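Local coordinates for ribosomal-protein-alanine acetyltransferase (Clostridium acetobutylicum, PDB 3DNS) that probably transfers an acetyl group to the N-terminal alanine of a ribosomal protein, this chain being the N-terminal, GNAT-like domain of a longer protein, at residues C47-K52 with E73-S78; M51-Q56 with E90-Q95; E66-F71 with V98-A103. One frame throughout, in Å; residues are numbered along the deposited sequence.

Strand 46-53 supplies one side of contacts 1 and 2, and helix 61-78 one side of contacts 1 and 3. Along the chain the pieces run 47-52, 51-56, 66-71, 73-78, 90-95 and 98-103, so contact 3 interleaves with both others. The centres of contacts 1 and 2 lie about 17 Å apart, near opposite ends of the strand, while contact 3 is about 10 Å from contact 1 and 13 Å from contact 2. F49 packs on F71 and M51 on I67, so contacts 1 and 3 also touch, while contact 2 lies at the surface. Contact 1 sets helix on strand, contact 3 brings 98-103 to the helix and contact 2 loop 90-95 to the strand's end, in keeping with a GNAT domain.

Contact 1 (C47-K52 with E73-S78); sequences CMFRMK and EFLFKS
L75 of helix 61-78 touches both C47 and F49 of strand 46-53 with a single methyl group, CD1. The closer meeting is with the ring: L75 CD1 lies 3.8 Å from F49 CE2, the two side chains crossing obliquely. The same methyl is 4.2 Å from C47 SG, a looser apolar touch. C47 and F49 are two apart on the strand, so both side chains come off the same side, toward the helix. The F49 torsion (chi1 61°), with the ring between nitrogen and carbonyl carbon, places CE2 where L75 CD1 can reach it. The small side chain of C47 next to the large F49 ring lets one methyl of L75 touch both, and all three are apolar, as a buried place requires. These residues join the first strand to the helix of a beta-alpha-beta unit, completed by strand 83-89, consistent with the central crossover of the GNAT fold. No hydrogen bond links the two segments. Further out, F49 packs edge-to-face against F71, one turn before L75, with F49 CZ 3.7 Å from F71 CD2. Its ring also rests on I35 and I37 of one neighbouring strand and on V84 and I86 of the other. Backbone hydrogen bonds of C47 and F49 to N85 hold the strand in the sheet, and F76 stacks on Y131 of the C-terminal helix 128-132.

Contact 2 (M51-Q56 with E90-Q95); sequences MKIYKQ and EEVSTQ
I53 and V92 make a small apolar contact near the surface, where the end of strand 46-53 faces the loop after strand 83-89; K55 and E91 extend it outward. V92 CG2 lies 4.1 Å from I53 CB, so one valine methyl meets the isoleucine at its branch point. Two beta-branched residues suit this place, being bulky close to the backbone. On the exposed flank the long chains of K55 and E91 cross, with K55 CE 4.1 Å from E91 OE1. K55 runs extended from a first torsion that sets CG anti to the backbone nitrogen (chi1 -169°), which carries its amine across to the loop. K55 NZ then stops 4.1 Å from E91 OE2, beyond a salt bridge, and any attraction is probably softened by solvent. E91 OE1 has a long, weak ion pair with K119. Beside this site Y54 stacks on Y54 of the second subunit and its hydroxyl bonds K55 O of that subunit. M51 is still hydrogen-bonded to I87, but farther along I53 and V92 meet through side chains, consistent with the splaying of parallel strands beside which acetyl-CoA binds in GNAT relatives.

Contact 3 (E66-F71 with V98-A103); sequences EILSVF and VELGFA
L68 and S69 of helix 61-78 receive L100, which follows helix 95-99, while L68 also reaches F102 just beyond it. In L100 a chi1 of -68° carries CG toward helix 61-78, and the branch there, turned by chi2, puts CD1 3.7 Å from L68 CB and CD2 3.5 Å from S69 OG. L68 has much the same conformation (chi1 -76°), but its own methyls diverge, CD1 lying 4.0 Å from L100 CD1 and CD2 4.1 Å from F102 CZ. L68 CD2 approaches the ring aslant. A leucine fork suits both sides, serving two partners at once. Between L100 and F102 stands G101, whose positive phi of 94° comes easily without a side chain; with two bonds back into the last helical turn, one of them G101 N to V98 O at 3.1 Å, it completes a Schellman motif. That turn lets the chain leave the helix and present F102 to the buried side, where F97 meets it edge-to-face and F124 and I86 pack on it. S69 OG bonds K65 O one turn earlier in its helix. With that hydroxyl served locally and no hydrogen bond crossing the interface, adhesion probably rests mainly on dispersion and the hydrophobic effect.

Contact 1 (C47-K52 with E73-S78)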
loop_
_atom_site.group_PDB
_atom_site.type_symbol
_atom_site.label_atom_id
_atom_site.label_comp_id
_atom_site.label_asym_id
_atom_site.label_seq_id
_atom_site.Cartn_x
_atom_site.Cartn_y
_atom_site.Cartn_z
ATOM N N CYS A 47 -23.570 -4.203 10.737
ATOM C CA CYS A 47 -22.634 -4.042 9.642
ATOM C C CYS A 47 -21.365 -4.752 9.986
ATOM O O CYS A 47 -20.790 -4.453 11.032
ATOM C CB CYS A 47 -22.292 -2.562 9.392
ATOM S SG CYS A 47 -21.158 -2.351 7.995
HETATM N N MSE A 48 -20.913 -5.661 9.099
HETATM C CA MSE A 48 -19.649 -6.411 9.251
HETATM C C MSE A 48 -18.835 -6.135 8.014
HETATM O O MSE A 48 -19.360 -6.270 6.921
HETATM C CB MSE A 48 -19.849 -7.935 9.380
HETATM C CG MSE A 48 -18.564 -8.716 9.385
HETATM SE SE MSE A 48 -18.764 -10.474 10.282
HETATM C CE MSE A 48 -20.030 -11.193 8.983
ATOM N N PHE A 49 -17.588 -5.709 8.203
ATOM C CA PHE A 49 -16.672 -5.485 7.075
ATOM C C PHE A 49 -15.286 -6.045 7.284
ATOM O O PHE A 49 -14.853 -6.308 8.424
ATOM C CB PHE A 49 -16.565 -4.027 6.706
ATOM C CG PHE A 49 -16.049 -3.124 7.786
ATOM C CD1 PHE A 49 -14.727 -2.813 7.858
ATOM C CD2 PHE A 49 -16.917 -2.515 8.676
ATOM C CE1 PHE A 49 -14.261 -1.913 8.813
ATOM C CE2 PHE A 49 -16.447 -1.622 9.628
ATOM C CZ PHE A 49 -15.099 -1.343 9.685
ATOM N N ARG A 50 -14.603 -6.234 6.153
ATOM C CA ARG A 50 -13.203 -6.657 6.115
ATOM C C ARG A 50 -12.314 -5.447 5.812
ATOM O O ARG A 50 -12.585 -4.717 4.851
ATOM C CB ARG A 50 -12.981 -7.736 5.060
ATOM C CG ARG A 50 -11.525 -8.167 4.962
ATOM C CD ARG A 50 -11.375 -9.418 4.121
ATOM N NE ARG A 50 -11.725 -10.651 4.856
ATOM C CZ ARG A 50 -12.834 -11.348 4.645
ATOM N NH1 ARG A 50 -13.733 -10.926 3.773
ATOM N NH2 ARG A 50 -13.066 -12.458 5.306
HETATM N N MSE A 51 -11.297 -5.208 6.648
HETATM C CA MSE A 51 -10.389 -4.093 6.404
HETATM C C MSE A 51 -9.019 -4.622 6.031
HETATM O O MSE A 51 -8.421 -5.342 6.776
HETATM C CB MSE A 51 -10.264 -3.192 7.593
HETATM C CG MSE A 51 -9.367 -1.980 7.321
HETATM SE SE MSE A 51 -9.396 -0.652 8.834
HETATM C CE MSE A 51 -8.362 -1.708 10.089
ATOM N N LYS A 52 -8.601 -4.350 4.818
ATOM C CA LYS A 52 -7.302 -4.768 4.328
ATOM C C LYS A 52 -6.399 -3.558 4.489
ATOM O O LYS A 52 -6.799 -2.426 4.193
ATOM C CB LYS A 52 -7.384 -5.195 2.864
ATOM C CG LYS A 52 -8.175 -6.499 2.691
ATOM C CD LYS A 52 -8.027 -7.039 1.278
ATOM C CE LYS A 52 -8.758 -8.344 1.107
ATOM N NZ LYS A 52 -8.257 -9.281 2.173
ATOM N N GLU A 73 -17.658 6.533 13.599
ATOM C CA GLU A 73 -18.503 7.712 13.717
ATOM C C GLU A 73 -19.540 7.748 12.589
ATOM O O GLU A 73 -20.740 8.000 12.840
ATOM C CB GLU A 73 -17.679 9.016 13.740
ATOM C CG GLU A 73 -18.539 10.359 13.776
ATOM C CD GLU A 73 -19.160 10.650 15.119
ATOM O OE1 GLU A 73 -18.799 9.962 16.108
ATOM O OE2 GLU A 73 -20.015 11.578 15.212
ATOM N N PHE A 74 -19.070 7.491 11.378
ATOM C CA PHE A 74 -19.939 7.339 10.196
ATOM C C PHE A 74 -21.032 6.268 10.336
ATOM O O PHE A 74 -22.185 6.515 10.050
ATOM C CB PHE A 74 -19.084 6.978 8.975
ATOM C CG PHE A 74 -19.886 6.792 7.661
ATOM C CD1 PHE A 74 -20.614 7.836 7.109
ATOM C CD2 PHE A 74 -19.892 5.567 7.003
ATOM C CE1 PHE A 74 -21.317 7.645 5.930
ATOM C CE2 PHE A 74 -20.595 5.361 5.857
ATOM C CZ PHE A 74 -21.305 6.384 5.313
ATOM N N LEU A 75 -20.636 5.062 10.709
ATOM C CA LEU A 75 -21.581 3.941 10.859
ATOM C C LEU A 75 -22.578 4.110 12.001
ATOM O O LEU A 75 -23.814 3.920 11.811
ATOM C CB LEU A 75 -20.793 2.615 11.012
ATOM C CG LEU A 75 -19.993 2.079 9.770
ATOM C CD1 LEU A 75 -19.318 0.760 10.073
ATOM C CD2 LEU A 75 -20.819 1.890 8.536
ATOM N N PHE A 76 -22.057 4.454 13.180
ATOM C CA PHE A 76 -22.876 4.648 14.381
ATOM C C PHE A 76 -23.723 5.911 14.385
ATOM O O PHE A 76 -24.843 5.855 14.852
ATOM C CB PHE A 76 -22.034 4.632 15.666
ATOM C CG PHE A 76 -21.405 3.317 15.941
ATOM C CD1 PHE A 76 -22.190 2.173 16.098
ATOM C CD2 PHE A 76 -20.018 3.190 16.028
ATOM C CE1 PHE A 76 -21.617 0.948 16.363
ATOM C CE2 PHE A 76 -19.432 1.935 16.312
ATOM C CZ PHE A 76 -20.214 0.825 16.457
ATOM N N LYS A 77 -23.202 7.027 13.905
ATOM C CA LYS A 77 -23.864 8.294 14.113
ATOM C C LYS A 77 -24.506 8.878 12.893
ATOM O O LYS A 77 -25.388 9.695 13.025
ATOM C CB LYS A 77 -22.893 9.326 14.685
ATOM C CG LYS A 77 -22.053 8.753 15.802
ATOM C CD LYS A 77 -22.852 8.709 17.072
ATOM C CE LYS A 77 -22.784 9.994 17.805
ATOM N NZ LYS A 77 -23.319 9.704 19.160
ATOM N N SER A 78 -24.052 8.461 11.702
ATOM C CA SER A 78 -24.648 8.898 10.425
ATOM C C SER A 78 -25.355 7.781 9.676
ATOM O O SER A 78 -25.934 8.055 8.644
ATOM C CB SER A 78 -23.572 9.482 9.527
ATOM O OG SER A 78 -23.006 10.596 10.158
#

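Contact 2 (M51-Q56 with E90-Q95)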
loop_
_atom_site.group_PDB
_atom_site.type_symbol
_atom_site.label_atom_id
_atom_site.label_comp_id
_atom_site.label_asym_id
_atom_site.label_seq_id
_atom_site.Cartn_x
_atom_site.Cartn_y
_atom_site.Cartn_z
HETATM N N MSE A 51 -11.297 -5.208 6.648
HETATM C CA MSE A 51 -10.389 -4.093 6.404
HETATM C C MSE A 51 -9.019 -4.622 6.031
HETATM O O MSE A 51 -8.421 -5.342 6.776
HETATM C CB MSE A 51 -10.264 -3.192 7.593
HETATM C CG MSE A 51 -9.367 -1.980 7.321
HETATM SE SE MSE A 51 -9.396 -0.652 8.834
HETATM C CE MSE A 51 -8.362 -1.708 10.089
ATOM N N LYS A 52 -8.601 -4.350 4.818
ATOM C CA LYS A 52 -7.302 -4.768 4.328
ATOM C C LYS A 52 -6.399 -3.558 4.489
ATOM O O LYS A 52 -6.799 -2.426 4.193
ATOM C CB LYS A 52 -7.384 -5.195 2.864
ATOM C CG LYS A 52 -8.175 -6.499 2.691
ATOM C CD LYS A 52 -8.027 -7.039 1.278
ATOM C CE LYS A 52 -8.758 -8.344 1.107
ATOM N NZ LYS A 52 -8.257 -9.281 2.173
ATOM N N ILE A 53 -5.217 -3.788 5.034
ATOM C CA ILE A 53 -4.209 -2.739 5.197
ATOM C C ILE A 53 -2.976 -3.259 4.566
ATOM O O ILE A 53 -2.611 -4.397 4.831
ATOM C CB ILE A 53 -3.879 -2.400 6.682
ATOM C CG1 ILE A 53 -5.130 -1.927 7.429
ATOM C CG2 ILE A 53 -2.854 -1.321 6.730
ATOM C CD1 ILE A 53 -5.700 -0.534 6.906
ATOM N N TYR A 54 -2.352 -2.453 3.719
ATOM C CA TYR A 54 -1.153 -2.885 3.019
ATOM C C TYR A 54 -0.066 -3.134 4.067
ATOM O O TYR A 54 -0.011 -2.473 5.126
ATOM C CB TYR A 54 -0.689 -1.839 1.997
ATOM C CG TYR A 54 -1.415 -1.853 0.640
ATOM C CD1 TYR A 54 -1.726 -3.069 -0.001
ATOM C CD2 TYR A 54 -1.732 -0.664 -0.032
ATOM C CE1 TYR A 54 -2.322 -3.099 -1.225
ATOM C CE2 TYR A 54 -2.390 -0.705 -1.273
ATOM C CZ TYR A 54 -2.670 -1.929 -1.844
ATOM O OH TYR A 54 -3.286 -2.048 -3.048
ATOM N N LYS A 55 0.789 -4.087 3.793
ATOM C CA LYS A 55 1.870 -4.409 4.725
ATOM C C LYS A 55 2.778 -3.194 4.868
ATOM O O LYS A 55 3.312 -2.689 3.892
ATOM C CB LYS A 55 2.642 -5.685 4.285
ATOM C CG LYS A 55 3.622 -6.235 5.355
ATOM C CD LYS A 55 4.191 -7.567 4.897
ATOM C CE LYS A 55 4.938 -8.378 5.969
ATOM N NZ LYS A 55 5.283 -9.779 5.484
ATOM N N GLN A 56 2.931 -2.710 6.095
ATOM C CA GLN A 56 3.629 -1.462 6.342
ATOM C C GLN A 56 5.064 -1.717 6.731
ATOM O O GLN A 56 5.347 -2.669 7.455
ATOM C CB GLN A 56 2.918 -0.665 7.433
ATOM C CG GLN A 56 1.516 -0.251 7.090
ATOM C CD GLN A 56 1.409 0.627 5.868
ATOM O OE1 GLN A 56 0.583 0.394 5.012
ATOM N NE2 GLN A 56 2.198 1.671 5.808
ATOM N N GLU A 90 -4.487 -11.165 10.727
ATOM C CA GLU A 90 -3.869 -11.093 12.009
ATOM C C GLU A 90 -2.538 -10.327 11.967
ATOM O O GLU A 90 -2.060 -9.900 13.013
ATOM C CB GLU A 90 -3.649 -12.491 12.609
ATOM C CG GLU A 90 -4.914 -13.130 13.177
ATOM C CD GLU A 90 -4.625 -14.324 14.027
ATOM O OE1 GLU A 90 -3.446 -14.592 14.339
ATOM O OE2 GLU A 90 -5.585 -15.011 14.395
ATOM N N GLU A 91 -1.968 -10.124 10.779
ATOM C CA GLU A 91 -0.798 -9.235 10.645
ATOM C C GLU A 91 -1.023 -7.792 10.993
ATOM O O GLU A 91 -0.074 -7.102 11.298
ATOM C CB GLU A 91 -0.247 -9.282 9.226
ATOM C CG GLU A 91 0.428 -10.604 8.976
ATOM C CD GLU A 91 1.369 -10.571 7.814
ATOM O OE1 GLU A 91 1.219 -9.683 6.932
ATOM O OE2 GLU A 91 2.266 -11.433 7.795
ATOM N N VAL A 92 -2.266 -7.312 10.891
ATOM C CA VAL A 92 -2.576 -5.915 11.172
ATOM C C VAL A 92 -2.415 -5.725 12.673
ATOM O O VAL A 92 -2.706 -6.625 13.462
ATOM C CB VAL A 92 -4.021 -5.502 10.702
ATOM C CG1 VAL A 92 -4.368 -4.051 11.103
ATOM C CG2 VAL A 92 -4.209 -5.695 9.142
ATOM N N SER A 93 -1.956 -4.543 13.056
ATOM C CA SER A 93 -1.661 -4.239 14.459
ATOM C C SER A 93 -2.947 -4.187 15.268
ATOM O O SER A 93 -3.826 -3.368 14.980
ATOM C CB SER A 93 -0.960 -2.891 14.516
ATOM O OG SER A 93 -0.744 -2.493 15.848
ATOM N N THR A 94 -3.071 -5.059 16.269
ATOM C CA THR A 94 -4.335 -5.186 17.030
ATOM C C THR A 94 -4.456 -4.125 18.140
ATOM O O THR A 94 -5.515 -3.935 18.786
ATOM C CB THR A 94 -4.478 -6.607 17.640
ATOM O OG1 THR A 94 -3.530 -6.782 18.690
ATOM C CG2 THR A 94 -4.239 -7.685 16.602
ATOM N N GLN A 95 -3.353 -3.434 18.365
ATOM C CA GLN A 95 -3.254 -2.404 19.385
ATOM C C GLN A 95 -4.291 -1.291 19.205
ATOM O O GLN A 95 -5.001 -0.934 20.170
ATOM C CB GLN A 95 -1.821 -1.880 19.363
ATOM C CG GLN A 95 -1.602 -0.507 19.929
ATOM C CD GLN A 95 -0.146 -0.117 19.865
ATOM O OE1 GLN A 95 0.593 -0.621 19.008
ATOM N NE2 GLN A 95 0.292 0.777 20.768
#

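Contact 3 (E66-F71 with V98-A103)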
loop_
_atom_site.group_PDB
_atom_site.type_symbol
_atom_site.label_atom_id
_atom_site.label_comp_id
_atom_site.label_asym_id
_atom_site.label_seq_id
_atom_site.Cartn_x
_atom_site.Cartn_y
_atom_site.Cartn_z
ATOM N N GLU A 66 -7.210 6.371 13.614
ATOM C CA GLU A 66 -8.000 7.421 12.970
ATOM C C GLU A 66 -8.991 6.805 11.990
ATOM O O GLU A 66 -10.178 7.180 11.944
ATOM C CB GLU A 66 -7.108 8.438 12.269
ATOM C CG GLU A 66 -7.887 9.496 11.500
ATOM C CD GLU A 66 -6.994 10.586 10.964
ATOM O OE1 GLU A 66 -6.354 11.278 11.753
ATOM O OE2 GLU A 66 -6.928 10.759 9.751
ATOM N N ILE A 67 -8.537 5.856 11.192
ATOM C CA ILE A 67 -9.421 5.283 10.175
ATOM C C ILE A 67 -10.648 4.662 10.863
ATOM O O ILE A 67 -11.783 4.883 10.497
ATOM C CB ILE A 67 -8.632 4.239 9.298
ATOM C CG1 ILE A 67 -7.549 4.954 8.465
ATOM C CG2 ILE A 67 -9.572 3.382 8.400
ATOM C CD1 ILE A 67 -6.389 4.047 7.986
ATOM N N LEU A 68 -10.383 3.878 11.894
ATOM C CA LEU A 68 -11.424 3.220 12.634
ATOM C C LEU A 68 -12.356 4.226 13.306
ATOM O O LEU A 68 -13.551 4.066 13.296
ATOM C CB LEU A 68 -10.789 2.275 13.671
ATOM C CG LEU A 68 -10.204 0.963 13.146
ATOM C CD1 LEU A 68 -9.275 0.332 14.233
ATOM C CD2 LEU A 68 -11.339 -0.045 12.758
ATOM N N SER A 69 -11.798 5.291 13.865
ATOM C CA SER A 69 -12.569 6.293 14.551
ATOM C C SER A 69 -13.464 7.022 13.565
ATOM O O SER A 69 -14.634 7.198 13.826
ATOM C CB SER A 69 -11.681 7.270 15.357
ATOM O OG SER A 69 -11.079 6.572 16.427
ATOM N N VAL A 70 -12.900 7.414 12.449
ATOM C CA VAL A 70 -13.637 8.067 11.368
ATOM C C VAL A 70 -14.791 7.229 10.870
ATOM O O VAL A 70 -15.920 7.740 10.748
ATOM C CB VAL A 70 -12.706 8.428 10.138
ATOM C CG1 VAL A 70 -13.527 8.927 8.978
ATOM C CG2 VAL A 70 -11.611 9.533 10.527
ATOM N N PHE A 71 -14.515 5.953 10.583
ATOM C CA PHE A 71 -15.522 5.056 10.004
ATOM C C PHE A 71 -16.594 4.667 11.028
ATOM O O PHE A 71 -17.777 4.560 10.708
ATOM C CB PHE A 71 -14.842 3.853 9.334
ATOM C CG PHE A 71 -15.651 3.233 8.211
ATOM C CD1 PHE A 71 -16.011 3.979 7.090
ATOM C CD2 PHE A 71 -16.071 1.911 8.280
ATOM C CE1 PHE A 71 -16.742 3.400 6.050
ATOM C CE2 PHE A 71 -16.841 1.353 7.265
ATOM C CZ PHE A 71 -17.174 2.085 6.160
ATOM N N VAL A 98 -7.781 -2.490 20.350
ATOM C CA VAL A 98 -7.937 -2.670 21.801
ATOM C C VAL A 98 -7.985 -1.284 22.497
ATOM O O VAL A 98 -8.767 -1.058 23.426
ATOM C CB VAL A 98 -6.833 -3.667 22.343
ATOM C CG1 VAL A 98 -6.909 -3.881 23.854
ATOM C CG2 VAL A 98 -6.983 -5.024 21.619
ATOM N N GLU A 99 -7.164 -0.353 22.036
ATOM C CA GLU A 99 -7.143 0.992 22.620
ATOM C C GLU A 99 -8.434 1.801 22.353
ATOM O O GLU A 99 -8.760 2.727 23.093
ATOM C CB GLU A 99 -5.907 1.748 22.104
ATOM C CG GLU A 99 -4.613 1.089 22.578
ATOM C CD GLU A 99 -3.347 1.741 22.039
ATOM O OE1 GLU A 99 -3.429 2.521 21.066
ATOM O OE2 GLU A 99 -2.262 1.463 22.595
ATOM N N LEU A 100 -9.155 1.477 21.280
ATOM C CA LEU A 100 -10.409 2.153 20.998
ATOM C C LEU A 100 -11.591 1.454 21.690
ATOM O O LEU A 100 -12.705 1.955 21.652
ATOM C CB LEU A 100 -10.630 2.243 19.501
ATOM C CG LEU A 100 -9.672 3.142 18.748
ATOM C CD1 LEU A 100 -9.867 2.936 17.210
ATOM C CD2 LEU A 100 -9.949 4.618 19.128
ATOM N N GLY A 101 -11.348 0.318 22.346
ATOM C CA GLY A 101 -12.405 -0.368 23.047
ATOM C C GLY A 101 -13.154 -1.483 22.307
ATOM O O GLY A 101 -14.210 -1.944 22.788
ATOM N N PHE A 102 -12.629 -1.934 21.174
ATOM C CA PHE A 102 -13.239 -3.082 20.481
ATOM C C PHE A 102 -13.024 -4.361 21.254
ATOM O O PHE A 102 -11.961 -4.567 21.809
ATOM C CB PHE A 102 -12.623 -3.332 19.115
ATOM C CG PHE A 102 -12.955 -2.320 18.093
ATOM C CD1 PHE A 102 -13.995 -2.532 17.214
ATOM C CD2 PHE A 102 -12.193 -1.183 17.963
ATOM C CE1 PHE A 102 -14.332 -1.607 16.269
ATOM C CE2 PHE A 102 -12.506 -0.227 16.958
ATOM C CZ PHE A 102 -13.579 -0.472 16.118
ATOM N N ALA A 103 -14.029 -5.228 21.228
ATOM C CA ALA A 103 -13.907 -6.608 21.732
ATOM C C ALA A 103 -13.335 -7.558 20.641
ATOM O O ALA A 103 -13.640 -7.448 19.459
ATOM C CB ALA A 103 -15.295 -7.107 22.234
#